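Local coordinates for nucleoporin NUP82 (Chaetomium thermophilum, PDB 5CWW), which probably serves as a structural component of the nuclear pore complex and a docking partner for transport factors, its N-terminal beta-propeller domain being present here, at residues B[14-19]-B[74-79]; B[170-175]-B[239-244]; B[291-296]-B[352-357]; B[328-333]-B[448-453]; B[383-388]-B[432-437]. All coordinates share one frame; numbering follows the deposited sequence. Where two conformers were deposited one is given.

Contact 1. Residues B[14-19]-B[74-79]; sequences EPAPGH and ESWESR
Ser75 and Trp76, in the last turn of helix 69-77, face the Pro15-Ala16-Pro17 run of the N-terminal tail at the surface of a beta-propeller. The helix follows strand 63-68 and lies between the last two strands of a four-stranded blade, so the contact lays the tail against a blade connection. Ser75 offers its CB, 4.4 Å from Pro17 CG, while its hydroxyl is taken by Gln71 O in the same helix. Trp76 does most of the work. Its CG stands anti to the backbone N (chi1 -172°), and the indole beyond it presents one face to Ala16. The methyl of Ala16 makes a CH-pi contact there, with CB 3.5 Å from Trp76 CE3 and 23° off the normal of the six-membered ring. Pro17 CD comes in obliquely at 4.0 Å from Trp76 CE3, and Pro15, which follows a cis peptide bond, brings CD to 4.2 Å from Trp76 CH2. An alanine in place of Trp76 would probably leave a gap between tail and helix, with the Ala16 methyl deprived of the ring it covers. Ser78 leaves the helical path, its OG bonding back to Glu74 O at 2.7 Å. Arg79 then folds back over the face of the indole opposite Ala16, its NE standing 3.7 Å above the Trp76 ring plane, over its centre.

Contact 2. Residues B[170-175]-B[239-244]; sequences TSRSAV and SATNKG
Arg172 and Ala240 meet where a guanidinium lies beneath a backbone carbonyl, at the surface of the propeller. From CB the arginine sets CG anti to its carbonyl carbon (chi1 -66°), then bends at chi2 and again at chi3. Arg172 CD follows, 4.3 Å from Lys243 NZ. Next, Arg172 NE passes Thr241 CG2 at 4.1 Å, the two side chains crossing at about a right angle. At the tip, one face of the guanidinium receives Ala240 O, which is 3.8 Å from Arg172 CZ and 3.7 Å from Arg172 NH2. The carbonyl therefore sits over the flat group and forms no hydrogen bond with it, and any attraction is probably electrostatic. Ala240 is the centre of an inverse gamma turn. Arg172 was modelled in two conformers, so these details describe one of them. Lys243 brings NZ to 3.5 Å from Ser171 O and bonds weakly through it to Thr241 O at 3.3 Å. Lys243 NZ, a like charge 5.4 Å from Arg172 NE, would probably disfavour closer approach. Thr241 OG1 and Asn242 ND2 hydrogen-bond to the backbone of another protein's chain. Segment 170-175 is the link from strand 160-162 into strand 175-180, and segment 239-244 lies in the loop between helix 221-225 and helix 248-251, which leads on to strand 254-258.

Contact 3. Residues B[291-296]-B[352-357]; sequences RWTPPP and ATIEVY
A single antiparallel beta bridge joins strand 291-292 to strand 354-358, with Trp292 and Tyr357 as its hydrogen-bonded pair. Trp292 N donates to Tyr357 O at 2.8 Å, and Tyr357 N returns a bond to Trp292 O at 2.9 Å. Both side chains leave by the same face of the sheet, Trp292 CG lying between its backbone N and carbonyl carbon (chi1 56°). There Tyr357 CB lies over the five-membered ring of Trp292 in a CH-pi contact, 3.6 Å from NE1, the ring planes inclined at 38°. The sheet belongs to an insertion between the last two strands of a propeller blade, and Ile337 of helix 321-338 packs on both aromatics. An alanine in place of Trp292 would probably leave Thr358 O without its NE1 donor and Tyr357 CB without its cover. Pro294 CD meets the ring obliquely at Tyr357 CD1, 3.6 Å away. Thr293 CG2 touches Ile354 CG1 at 3.6 Å, and Thr293 OG1 donates a weak 3.5 Å bond to Glu355 O.

Contact 4. Residues B[328-333]-B[448-453]; sequences QQQLEW and AQWLPP
Gln329 and Gln330, neighbours on one helix, both send their amides to the backbone of Ala448 to Leu451. Of these polar links, the straightest is from Gln330 NE2 to Ala448 O, 3.0 Å long with an angle of 176° at the hydrogen. It lies in the plane of both groups and uses a lone pair of the carbonyl, while Glu447 OE1 takes a second bond from the same nitrogen. Gln330 runs extended beyond CG (chi2 -172°), which carries CD and its amide toward Ala448. Gln329 NE2 also donates over 3.0 Å, to Leu451 O, but from well above the carbonyl plane. At the other end of that amide, Gln329 OE1 accepts a weak bond from Trp450 N at 3.3 Å. The two ends of the Gln329 amide thus bridge Trp450 N and Leu451 O. The helix, 321-338, comes from an insertion in one propeller blade, whereas the loop connects strands 437-441 and 469-476 of the following blade's sheet. Apolar contacts gather round the Trp450 indole, whose plane is nearly perpendicular to the Gln329 amide. Gln329 CB lies 3.7 Å from Trp450 CE3. The Trp333 and Trp450 side chains cross at about a right angle, although their ring planes are inclined at only 39°. Trp333 CD1 lies 3.5 Å from Trp450 CZ2, and Trp333 CB touches Trp450 CH2 at 3.7 Å. Trp267 meets the ring of Trp333, and Pro286 touches Trp450.

Contact 5. Residues B[383-388]-B[432-437]; sequences QDDEVE and STSGQV
Ser432, Thr433 and Ser434 bind the carbonyls of Asp385, Glu386 and Glu388 as a type I beta turn, Ser432 to Gly435, docks on the short helix 384-387. The turn connects two antiparallel strands of a propeller blade, 427-432 and 437-441, and the helix runs straight into strand 389-395, outermost in its sheet within this chain. In the first shell, Ser432 OG donates to Glu386 O at 2.6 Å, its approach tilted from the carbonyl plane. Ser434 N reaches Asp385 O at 2.9 Å, and Thr433 N bonds Glu388 O at 3.0 Å. Thr433 OG1 donates to Glu388 OE1 at 2.7 Å, from above the carboxylate plane. Glu388 reaches it with CG anti to the backbone N (chi1 178°) and an extended chain. Lys390 NZ bonds the same threonine hydroxyl and forms a long, weak ion pair with Glu388 OE1, so its charge would probably help balance the carboxylate. A second shell surrounds these groups. Gln383 N, at the N-cap, donates to Glu386 OE1 over 2.7 Å. Outside the two segments, Glu386 OE2 has a basic side chain of another protein's chain as its salt-bridge partner. Asp384 pairs likewise with a basic side chain of a different partner chain. Within the turn segment, Gln436 N donates to Ser434 OG at 3.3 Å, which makes an ST turn, and a water lies 2.9 Å from that same Ser434 OG.

From the N terminus, contact 1 closes first, fastening the tail to the helix of the blade formed by strands 49-52 to 106-110. Contact 2 follows in series, joining the linker into strand 175-180 to the loop that precedes strand 254-258. Contact 3 then closes the helical insertion lodged between strands 281-284 and 369-370. Its segments alternate with those of contact 4, which carries helix 321-338 of that insertion across to the loop before strand 469-476; nearest atoms of the two are about 4 Å apart. Contact 5 is nested inside the loop closed by contact 4, about 36 Å away between centres, and ties neighbouring strand connections within one blade.

Contact 1. Residues B[14-19]-B[74-79]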
# COMPACT_ATOMS: atom_id res chain seq x y z
N GLU B 14 15.97 29.42 -15.84
CA GLU B 14 16.72 29.69 -17.06
C GLU B 14 17.30 31.11 -17.03
O GLU B 14 16.67 32.02 -16.51
CB GLU B 14 15.80 29.51 -18.28
CG GLU B 14 16.51 29.27 -19.60
CD GLU B 14 15.56 28.90 -20.72
OE1 GLU B 14 15.99 28.94 -21.89
OE2 GLU B 14 14.39 28.57 -20.44
N PRO B 15 18.52 31.30 -17.58
CA PRO B 15 19.40 30.35 -18.26
C PRO B 15 20.41 29.66 -17.33
O PRO B 15 21.47 29.25 -17.78
CB PRO B 15 20.12 31.23 -19.27
CG PRO B 15 20.26 32.53 -18.57
CD PRO B 15 19.03 32.68 -17.70
N ALA B 16 20.07 29.53 -16.05
CA ALA B 16 20.95 28.84 -15.11
C ALA B 16 21.05 27.36 -15.47
O ALA B 16 20.10 26.79 -16.00
CB ALA B 16 20.46 29.01 -13.68
N PRO B 17 22.19 26.73 -15.16
CA PRO B 17 22.38 25.31 -15.49
C PRO B 17 21.45 24.40 -14.70
O PRO B 17 21.09 23.32 -15.18
CB PRO B 17 23.84 25.06 -15.12
CG PRO B 17 24.14 26.06 -14.06
CD PRO B 17 23.35 27.28 -14.43
N GLY B 18 21.05 24.83 -13.51
CA GLY B 18 20.17 24.04 -12.67
C GLY B 18 18.80 23.84 -13.29
O GLY B 18 18.12 22.86 -12.99
N HIS B 19 18.40 24.76 -14.16
CA HIS B 19 17.08 24.70 -14.78
C HIS B 19 16.99 23.54 -15.78
O HIS B 19 15.89 23.10 -16.13
CB HIS B 19 16.76 26.02 -15.49
CG HIS B 19 15.37 26.07 -16.05
ND1 HIS B 19 14.24 26.10 -15.26
CD2 HIS B 19 14.93 26.09 -17.33
CE1 HIS B 19 13.17 26.15 -16.03
NE2 HIS B 19 13.56 26.14 -17.29
N GLU B 74 26.34 27.05 -6.59
CA GLU B 74 27.66 27.67 -6.63
C GLU B 74 28.04 28.10 -8.04
O GLU B 74 28.67 29.14 -8.23
CB GLU B 74 28.71 26.71 -6.07
CG GLU B 74 30.13 27.28 -6.06
CD GLU B 74 31.14 26.31 -5.47
OE1 GLU B 74 30.72 25.31 -4.85
OE2 GLU B 74 32.35 26.55 -5.63
N SER B 75 27.65 27.30 -9.03
CA SER B 75 27.97 27.60 -10.42
C SER B 75 27.32 28.91 -10.87
O SER B 75 27.88 29.65 -11.67
CB SER B 75 27.52 26.46 -11.33
OG SER B 75 28.19 25.25 -11.00
N TRP B 76 26.13 29.18 -10.35
CA TRP B 76 25.40 30.40 -10.69
C TRP B 76 25.85 31.58 -9.83
O TRP B 76 25.60 32.74 -10.18
CB TRP B 76 23.89 30.18 -10.54
CG TRP B 76 23.08 31.33 -11.04
CD1 TRP B 76 22.41 32.25 -10.29
CD2 TRP B 76 22.86 31.69 -12.41
NE1 TRP B 76 21.78 33.16 -11.11
CE2 TRP B 76 22.04 32.84 -12.42
CE3 TRP B 76 23.27 31.16 -13.64
CZ2 TRP B 76 21.63 33.46 -13.59
CZ3 TRP B 76 22.86 31.78 -14.81
CH2 TRP B 76 22.05 32.92 -14.78
N GLU B 77 26.49 31.29 -8.71
CA GLU B 77 27.00 32.33 -7.83
C GLU B 77 28.41 32.75 -8.23
O GLU B 77 28.80 33.90 -8.05
CB GLU B 77 26.99 31.85 -6.37
CG GLU B 77 25.59 31.78 -5.78
CD GLU B 77 25.59 31.40 -4.31
OE1 GLU B 77 26.50 30.64 -3.89
OE2 GLU B 77 24.69 31.85 -3.58
N SER B 78 29.17 31.81 -8.80
CA SER B 78 30.54 32.06 -9.21
C SER B 78 30.67 32.04 -10.74
O SER B 78 31.69 31.62 -11.28
CB SER B 78 31.48 31.03 -8.59
OG SER B 78 31.17 29.72 -9.03
N ARG B 79 29.62 32.50 -11.42
CA ARG B 79 29.64 32.61 -12.87
C ARG B 79 30.37 33.88 -13.31
O ARG B 79 30.31 34.90 -12.62
CB ARG B 79 28.21 32.62 -13.42
CG ARG B 79 27.32 33.70 -12.82
CD ARG B 79 26.10 33.97 -13.67
NE ARG B 79 25.14 34.83 -12.98
CZ ARG B 79 24.22 35.58 -13.58
NH1 ARG B 79 24.12 35.59 -14.90
NH2 ARG B 79 23.40 36.33 -12.85

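Contact 2. Residues B[170-175]-B[239-244]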
# COMPACT_ATOMS: atom_id res chain seq x y z
N THR B 170 3.43 -4.91 -18.88
CA THR B 170 2.23 -4.24 -19.36
C THR B 170 1.06 -5.19 -19.56
O THR B 170 -0.10 -4.76 -19.60
CB THR B 170 2.51 -3.51 -20.69
OG1 THR B 170 3.16 -4.40 -21.61
CG2 THR B 170 3.40 -2.29 -20.46
N SER B 171 1.35 -6.49 -19.69
CA SER B 171 0.30 -7.48 -19.91
C SER B 171 -0.29 -7.98 -18.59
O SER B 171 -1.23 -8.78 -18.59
CB SER B 171 0.84 -8.67 -20.72
OG SER B 171 1.91 -9.31 -20.06
N ARG B 172 0.26 -7.52 -17.46
CA ARG B 172 -0.23 -7.90 -16.14
C ARG B 172 -0.71 -6.68 -15.37
O ARG B 172 -0.81 -5.59 -15.94
CB ARG B 172 0.86 -8.63 -15.35
CG ARG B 172 1.27 -9.97 -15.94
CD ARG B 172 0.24 -11.06 -15.67
NE ARG B 172 0.85 -12.25 -15.08
CZ ARG B 172 0.78 -12.59 -13.79
NH1 ARG B 172 0.12 -11.84 -12.92
NH2 ARG B 172 1.39 -13.69 -13.37
N SER B 173 -1.01 -6.85 -14.09
CA SER B 173 -1.55 -5.77 -13.28
C SER B 173 -0.54 -4.65 -13.07
O SER B 173 0.65 -4.90 -12.86
CB SER B 173 -2.02 -6.31 -11.92
OG SER B 173 -2.62 -5.29 -11.15
N ALA B 174 -1.02 -3.42 -13.13
CA ALA B 174 -0.17 -2.24 -12.94
C ALA B 174 0.46 -2.18 -11.55
O ALA B 174 -0.14 -2.63 -10.57
CB ALA B 174 -0.97 -0.98 -13.21
N VAL B 175 1.66 -1.61 -11.48
CA VAL B 175 2.34 -1.42 -10.20
C VAL B 175 1.90 -0.09 -9.58
O VAL B 175 1.87 0.95 -10.24
CB VAL B 175 3.88 -1.45 -10.36
CG1 VAL B 175 4.38 -0.35 -11.30
CG2 VAL B 175 4.56 -1.35 -8.99
N SER B 239 1.60 -19.20 -14.27
CA SER B 239 0.72 -19.57 -15.37
C SER B 239 -0.60 -18.79 -15.38
O SER B 239 -1.24 -18.67 -16.42
CB SER B 239 0.42 -21.07 -15.33
OG SER B 239 1.61 -21.82 -15.33
N ALA B 240 -0.99 -18.27 -14.22
CA ALA B 240 -2.26 -17.55 -14.10
C ALA B 240 -2.17 -16.16 -14.72
O ALA B 240 -1.99 -15.17 -14.02
CB ALA B 240 -2.67 -17.45 -12.65
N THR B 241 -2.30 -16.09 -16.05
CA THR B 241 -2.14 -14.84 -16.79
C THR B 241 -3.47 -14.24 -17.23
O THR B 241 -3.58 -13.03 -17.42
CB THR B 241 -1.26 -15.05 -18.03
OG1 THR B 241 -1.76 -16.15 -18.80
CG2 THR B 241 0.18 -15.34 -17.63
N ASN B 242 -4.49 -15.09 -17.40
CA ASN B 242 -5.82 -14.63 -17.78
C ASN B 242 -6.63 -14.23 -16.56
O ASN B 242 -6.80 -15.03 -15.63
CB ASN B 242 -6.55 -15.71 -18.58
CG ASN B 242 -7.85 -15.21 -19.19
OD1 ASN B 242 -7.98 -14.03 -19.52
ND2 ASN B 242 -8.81 -16.10 -19.35
N LYS B 243 -7.14 -13.00 -16.55
CA LYS B 243 -7.89 -12.50 -15.41
C LYS B 243 -9.30 -13.08 -15.37
O LYS B 243 -9.94 -13.24 -16.41
CB LYS B 243 -7.96 -10.97 -15.45
CG LYS B 243 -6.60 -10.29 -15.41
CD LYS B 243 -6.26 -9.63 -16.75
CE LYS B 243 -4.91 -8.94 -16.70
NZ LYS B 243 -3.79 -9.90 -16.47
N GLY B 244 -9.76 -13.40 -14.17
CA GLY B 244 -11.12 -13.87 -13.96
C GLY B 244 -12.05 -12.72 -13.60
O GLY B 244 -11.80 -11.57 -13.98

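Contact 3. Residues B[291-296]-B[352-357]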
# COMPACT_ATOMS: atom_id res chain seq x y z
N ARG B 291 15.34 -12.58 5.43
CA ARG B 291 16.35 -12.12 6.37
C ARG B 291 16.12 -10.65 6.67
O ARG B 291 15.73 -9.89 5.78
CB ARG B 291 17.75 -12.35 5.81
CG ARG B 291 18.24 -13.78 5.95
CD ARG B 291 19.49 -14.03 5.11
NE ARG B 291 19.16 -14.43 3.75
CZ ARG B 291 18.95 -15.68 3.35
NH1 ARG B 291 19.02 -16.68 4.22
NH2 ARG B 291 18.66 -15.93 2.08
N TRP B 292 16.35 -10.24 7.92
CA TRP B 292 16.03 -8.89 8.35
C TRP B 292 16.99 -8.37 9.42
O TRP B 292 17.63 -9.16 10.13
CB TRP B 292 14.59 -8.83 8.87
CG TRP B 292 14.29 -9.80 9.98
CD1 TRP B 292 14.31 -11.16 9.91
CD2 TRP B 292 13.92 -9.47 11.33
NE1 TRP B 292 13.98 -11.71 11.13
CE2 TRP B 292 13.74 -10.69 12.02
CE3 TRP B 292 13.74 -8.27 12.02
CZ2 TRP B 292 13.38 -10.74 13.36
CZ3 TRP B 292 13.38 -8.33 13.35
CH2 TRP B 292 13.20 -9.55 14.01
N THR B 293 17.09 -7.05 9.51
CA THR B 293 18.00 -6.38 10.44
C THR B 293 17.22 -5.43 11.34
O THR B 293 16.76 -4.39 10.89
CB THR B 293 19.08 -5.59 9.69
OG1 THR B 293 19.87 -6.48 8.90
CG2 THR B 293 19.99 -4.84 10.66
N PRO B 294 17.06 -5.79 12.63
CA PRO B 294 16.37 -4.90 13.56
C PRO B 294 17.32 -3.95 14.28
O PRO B 294 18.49 -4.30 14.48
CB PRO B 294 15.73 -5.87 14.55
CG PRO B 294 16.71 -7.00 14.62
CD PRO B 294 17.34 -7.10 13.24
N PRO B 295 16.85 -2.76 14.67
CA PRO B 295 17.68 -1.94 15.55
C PRO B 295 17.77 -2.58 16.93
O PRO B 295 16.88 -3.36 17.28
CB PRO B 295 16.95 -0.60 15.59
CG PRO B 295 15.53 -0.93 15.29
CD PRO B 295 15.57 -2.10 14.34
N PRO B 296 18.82 -2.28 17.70
CA PRO B 296 19.14 -2.97 18.95
C PRO B 296 17.96 -3.11 19.92
O PRO B 296 17.94 -4.05 20.72
CB PRO B 296 20.23 -2.10 19.57
CG PRO B 296 20.86 -1.40 18.42
CD PRO B 296 19.76 -1.16 17.44
N ALA B 352 30.38 -0.48 9.24
CA ALA B 352 29.99 -1.16 10.47
C ALA B 352 29.03 -2.33 10.25
O ALA B 352 28.10 -2.29 9.44
CB ALA B 352 29.36 -0.16 11.43
N THR B 353 29.32 -3.37 11.02
CA THR B 353 28.61 -4.64 11.03
C THR B 353 27.33 -4.56 11.85
O THR B 353 27.20 -3.71 12.73
CB THR B 353 29.48 -5.76 11.62
OG1 THR B 353 29.74 -5.48 13.01
CG2 THR B 353 30.80 -5.87 10.88
N ILE B 354 26.38 -5.44 11.55
CA ILE B 354 25.11 -5.45 12.25
C ILE B 354 24.44 -6.82 12.22
O ILE B 354 24.67 -7.63 11.32
CB ILE B 354 24.15 -4.41 11.60
CG1 ILE B 354 22.95 -4.11 12.51
CG2 ILE B 354 23.70 -4.87 10.21
CD1 ILE B 354 23.31 -3.38 13.78
N GLU B 355 23.62 -7.06 13.23
CA GLU B 355 22.92 -8.32 13.42
C GLU B 355 21.91 -8.61 12.31
O GLU B 355 21.15 -7.74 11.91
CB GLU B 355 22.21 -8.33 14.77
CG GLU B 355 23.15 -8.22 15.96
CD GLU B 355 22.42 -8.30 17.29
OE1 GLU B 355 21.18 -8.20 17.30
OE2 GLU B 355 23.10 -8.46 18.33
N VAL B 356 21.92 -9.85 11.83
CA VAL B 356 21.00 -10.29 10.79
C VAL B 356 20.28 -11.56 11.25
O VAL B 356 20.91 -12.57 11.55
CB VAL B 356 21.72 -10.57 9.46
CG1 VAL B 356 20.73 -11.00 8.39
CG2 VAL B 356 22.49 -9.34 9.01
N TYR B 357 18.95 -11.48 11.29
CA TYR B 357 18.12 -12.61 11.66
C TYR B 357 17.38 -13.15 10.45
O TYR B 357 17.24 -12.46 9.44
CB TYR B 357 17.11 -12.21 12.74
CG TYR B 357 17.72 -11.73 14.03
CD1 TYR B 357 18.18 -10.43 14.17
CD2 TYR B 357 17.81 -12.58 15.13
CE1 TYR B 357 18.74 -9.99 15.36
CE2 TYR B 357 18.36 -12.15 16.32
CZ TYR B 357 18.82 -10.86 16.43
OH TYR B 357 19.38 -10.42 17.61

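Contact 4. Residues B[328-333]-B[448-453]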
# COMPACT_ATOMS: atom_id res chain seq x y z
N GLN B 328 -0.48 -16.87 21.88
CA GLN B 328 0.26 -18.09 21.55
C GLN B 328 1.07 -17.96 20.26
O GLN B 328 2.25 -18.31 20.23
CB GLN B 328 -0.71 -19.27 21.43
CG GLN B 328 -0.92 -20.03 22.73
CD GLN B 328 0.32 -20.76 23.19
OE1 GLN B 328 1.31 -20.85 22.45
NE2 GLN B 328 0.29 -21.28 24.41
N GLN B 329 0.43 -17.46 19.21
CA GLN B 329 1.08 -17.33 17.92
C GLN B 329 2.27 -16.38 17.98
O GLN B 329 3.32 -16.65 17.40
CB GLN B 329 0.07 -16.86 16.86
CG GLN B 329 -0.90 -17.94 16.41
CD GLN B 329 -1.91 -17.44 15.40
OE1 GLN B 329 -2.19 -16.24 15.32
NE2 GLN B 329 -2.45 -18.35 14.60
N GLN B 330 2.10 -15.28 18.71
CA GLN B 330 3.18 -14.31 18.87
C GLN B 330 4.34 -14.89 19.66
O GLN B 330 5.50 -14.61 19.38
CB GLN B 330 2.66 -13.05 19.57
CG GLN B 330 1.80 -12.16 18.70
CD GLN B 330 1.47 -10.84 19.37
OE1 GLN B 330 1.92 -10.57 20.48
NE2 GLN B 330 0.69 -10.00 18.69
N LEU B 331 4.02 -15.70 20.67
CA LEU B 331 5.05 -16.34 21.47
C LEU B 331 5.81 -17.38 20.65
O LEU B 331 7.02 -17.55 20.80
CB LEU B 331 4.43 -17.00 22.71
CG LEU B 331 5.38 -17.78 23.62
CD1 LEU B 331 6.54 -16.91 24.06
CD2 LEU B 331 4.63 -18.32 24.82
N GLU B 332 5.09 -18.06 19.77
CA GLU B 332 5.70 -19.04 18.88
C GLU B 332 6.64 -18.35 17.89
O GLU B 332 7.75 -18.82 17.63
CB GLU B 332 4.62 -19.83 18.14
CG GLU B 332 5.13 -21.00 17.32
CD GLU B 332 4.01 -21.84 16.75
OE1 GLU B 332 2.83 -21.52 17.00
OE2 GLU B 332 4.31 -22.83 16.04
N TRP B 333 6.18 -17.23 17.35
CA TRP B 333 6.98 -16.40 16.46
C TRP B 333 8.28 -15.97 17.13
O TRP B 333 9.36 -16.09 16.56
CB TRP B 333 6.17 -15.18 16.01
CG TRP B 333 6.86 -14.28 15.04
CD1 TRP B 333 6.90 -14.42 13.68
CD2 TRP B 333 7.58 -13.08 15.34
NE1 TRP B 333 7.61 -13.39 13.12
CE2 TRP B 333 8.04 -12.55 14.11
CE3 TRP B 333 7.88 -12.40 16.52
CZ2 TRP B 333 8.78 -11.38 14.04
CZ3 TRP B 333 8.62 -11.23 16.44
CH2 TRP B 333 9.07 -10.74 15.21
N ALA B 448 1.02 -8.39 15.56
CA ALA B 448 1.21 -9.62 14.81
C ALA B 448 -0.01 -10.52 14.93
O ALA B 448 -0.46 -10.82 16.04
CB ALA B 448 2.45 -10.34 15.28
N GLN B 449 -0.53 -10.96 13.79
CA GLN B 449 -1.63 -11.91 13.77
C GLN B 449 -1.56 -12.83 12.55
O GLN B 449 -1.17 -12.41 11.46
CB GLN B 449 -2.98 -11.19 13.79
CG GLN B 449 -3.28 -10.48 15.10
CD GLN B 449 -4.73 -10.06 15.24
OE1 GLN B 449 -5.63 -10.73 14.72
NE2 GLN B 449 -4.96 -8.96 15.94
N TRP B 450 -1.91 -14.09 12.78
CA TRP B 450 -2.01 -15.09 11.73
C TRP B 450 -3.38 -15.75 11.78
O TRP B 450 -4.05 -15.72 12.81
CB TRP B 450 -0.92 -16.16 11.89
CG TRP B 450 0.48 -15.67 11.76
CD1 TRP B 450 1.28 -15.75 10.66
CD2 TRP B 450 1.26 -15.02 12.77
NE1 TRP B 450 2.51 -15.20 10.92
CE2 TRP B 450 2.52 -14.74 12.21
CE3 TRP B 450 1.02 -14.65 14.10
CZ2 TRP B 450 3.54 -14.11 12.93
CZ3 TRP B 450 2.03 -14.02 14.81
CH2 TRP B 450 3.27 -13.76 14.22
N LEU B 451 -3.79 -16.34 10.66
CA LEU B 451 -5.00 -17.15 10.67
C LEU B 451 -4.78 -18.38 11.55
O LEU B 451 -3.64 -18.74 11.82
CB LEU B 451 -5.37 -17.58 9.25
CG LEU B 451 -5.88 -16.46 8.33
CD1 LEU B 451 -5.86 -16.92 6.88
CD2 LEU B 451 -7.28 -16.03 8.74
N PRO B 452 -5.87 -19.01 12.01
CA PRO B 452 -5.74 -20.18 12.88
C PRO B 452 -5.07 -21.37 12.20
O PRO B 452 -5.09 -21.45 10.97
CB PRO B 452 -7.19 -20.53 13.24
CG PRO B 452 -7.97 -19.31 12.97
CD PRO B 452 -7.28 -18.59 11.86
N PRO B 453 -4.48 -22.29 12.98
CA PRO B 453 -4.03 -23.56 12.42
C PRO B 453 -5.21 -24.50 12.20
O PRO B 453 -6.27 -24.29 12.80
CB PRO B 453 -3.09 -24.10 13.49
CG PRO B 453 -3.62 -23.54 14.76
CD PRO B 453 -4.17 -22.18 14.42

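Contact 5. Residues B[383-388]-B[432-437]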
# COMPACT_ATOMS: atom_id res chain seq x y z
N GLN B 383 -19.05 12.04 0.52
CA GLN B 383 -19.26 11.93 -0.92
C GLN B 383 -18.35 10.87 -1.52
O GLN B 383 -17.46 10.35 -0.85
CB GLN B 383 -19.01 13.29 -1.60
CG GLN B 383 -19.94 14.39 -1.11
CD GLN B 383 -21.40 14.07 -1.38
OE1 GLN B 383 -21.83 13.96 -2.52
NE2 GLN B 383 -22.17 13.91 -0.31
N ASP B 384 -18.57 10.54 -2.79
CA ASP B 384 -17.79 9.50 -3.46
C ASP B 384 -16.30 9.85 -3.49
O ASP B 384 -15.46 9.00 -3.23
CB ASP B 384 -18.31 9.27 -4.88
CG ASP B 384 -19.67 8.59 -4.91
OD1 ASP B 384 -20.05 7.95 -3.90
OD2 ASP B 384 -20.37 8.69 -5.94
N ASP B 385 -15.99 11.11 -3.81
CA ASP B 385 -14.59 11.52 -3.92
C ASP B 385 -13.95 11.72 -2.54
O ASP B 385 -12.76 12.02 -2.45
CB ASP B 385 -14.47 12.81 -4.74
CG ASP B 385 -15.34 13.94 -4.22
OD1 ASP B 385 -15.76 13.89 -3.04
OD2 ASP B 385 -15.60 14.89 -4.98
N GLU B 386 -14.74 11.56 -1.48
CA GLU B 386 -14.24 11.64 -0.11
C GLU B 386 -13.96 10.24 0.43
O GLU B 386 -13.01 10.03 1.18
CB GLU B 386 -15.23 12.37 0.79
CG GLU B 386 -15.33 13.86 0.51
CD GLU B 386 -16.45 14.54 1.28
OE1 GLU B 386 -17.42 13.85 1.66
OE2 GLU B 386 -16.36 15.76 1.51
N VAL B 387 -14.78 9.27 0.04
CA VAL B 387 -14.60 7.89 0.46
C VAL B 387 -13.43 7.28 -0.30
O VAL B 387 -12.60 6.58 0.27
CB VAL B 387 -15.88 7.05 0.23
CG1 VAL B 387 -15.63 5.58 0.55
CG2 VAL B 387 -17.02 7.58 1.07
N GLU B 388 -13.38 7.56 -1.60
CA GLU B 388 -12.35 7.04 -2.48
C GLU B 388 -10.95 7.52 -2.08
O GLU B 388 -10.70 8.72 -2.02
CB GLU B 388 -12.64 7.45 -3.93
CG GLU B 388 -11.61 7.00 -4.95
CD GLU B 388 -12.01 7.35 -6.37
OE1 GLU B 388 -12.28 8.54 -6.64
OE2 GLU B 388 -12.07 6.43 -7.21
N SER B 432 -7.94 11.36 0.24
CA SER B 432 -9.01 11.06 -0.70
C SER B 432 -8.79 11.75 -2.04
O SER B 432 -8.00 12.69 -2.14
CB SER B 432 -10.37 11.49 -0.13
OG SER B 432 -10.56 10.95 1.17
N THR B 433 -9.50 11.29 -3.07
CA THR B 433 -9.46 11.91 -4.39
C THR B 433 -9.73 13.41 -4.30
O THR B 433 -9.11 14.21 -5.00
CB THR B 433 -10.49 11.27 -5.34
OG1 THR B 433 -10.24 9.86 -5.44
CG2 THR B 433 -10.42 11.90 -6.74
N SER B 434 -10.66 13.78 -3.43
CA SER B 434 -11.08 15.17 -3.28
C SER B 434 -9.99 16.02 -2.64
O SER B 434 -10.09 17.25 -2.62
CB SER B 434 -12.35 15.26 -2.45
OG SER B 434 -12.10 14.90 -1.10
N GLY B 435 -8.96 15.37 -2.11
CA GLY B 435 -7.92 16.06 -1.37
C GLY B 435 -8.21 16.10 0.11
O GLY B 435 -7.46 16.67 0.89
N GLN B 436 -9.33 15.48 0.51
CA GLN B 436 -9.67 15.35 1.92
C GLN B 436 -8.60 14.53 2.63
O GLN B 436 -8.16 13.49 2.13
CB GLN B 436 -11.04 14.69 2.09
CG GLN B 436 -11.45 14.44 3.54
CD GLN B 436 -12.54 13.39 3.67
OE1 GLN B 436 -12.26 12.18 3.70
NE2 GLN B 436 -13.78 13.83 3.74
N VAL B 437 -8.20 15.00 3.81
CA VAL B 437 -7.25 14.29 4.65
C VAL B 437 -7.94 13.83 5.92
O VAL B 437 -8.70 14.58 6.54
CB VAL B 437 -6.04 15.16 5.02
CG1 VAL B 437 -5.08 14.40 5.93
CG2 VAL B 437 -5.31 15.62 3.77
O HOH W 1 -13.60 17.02 0.22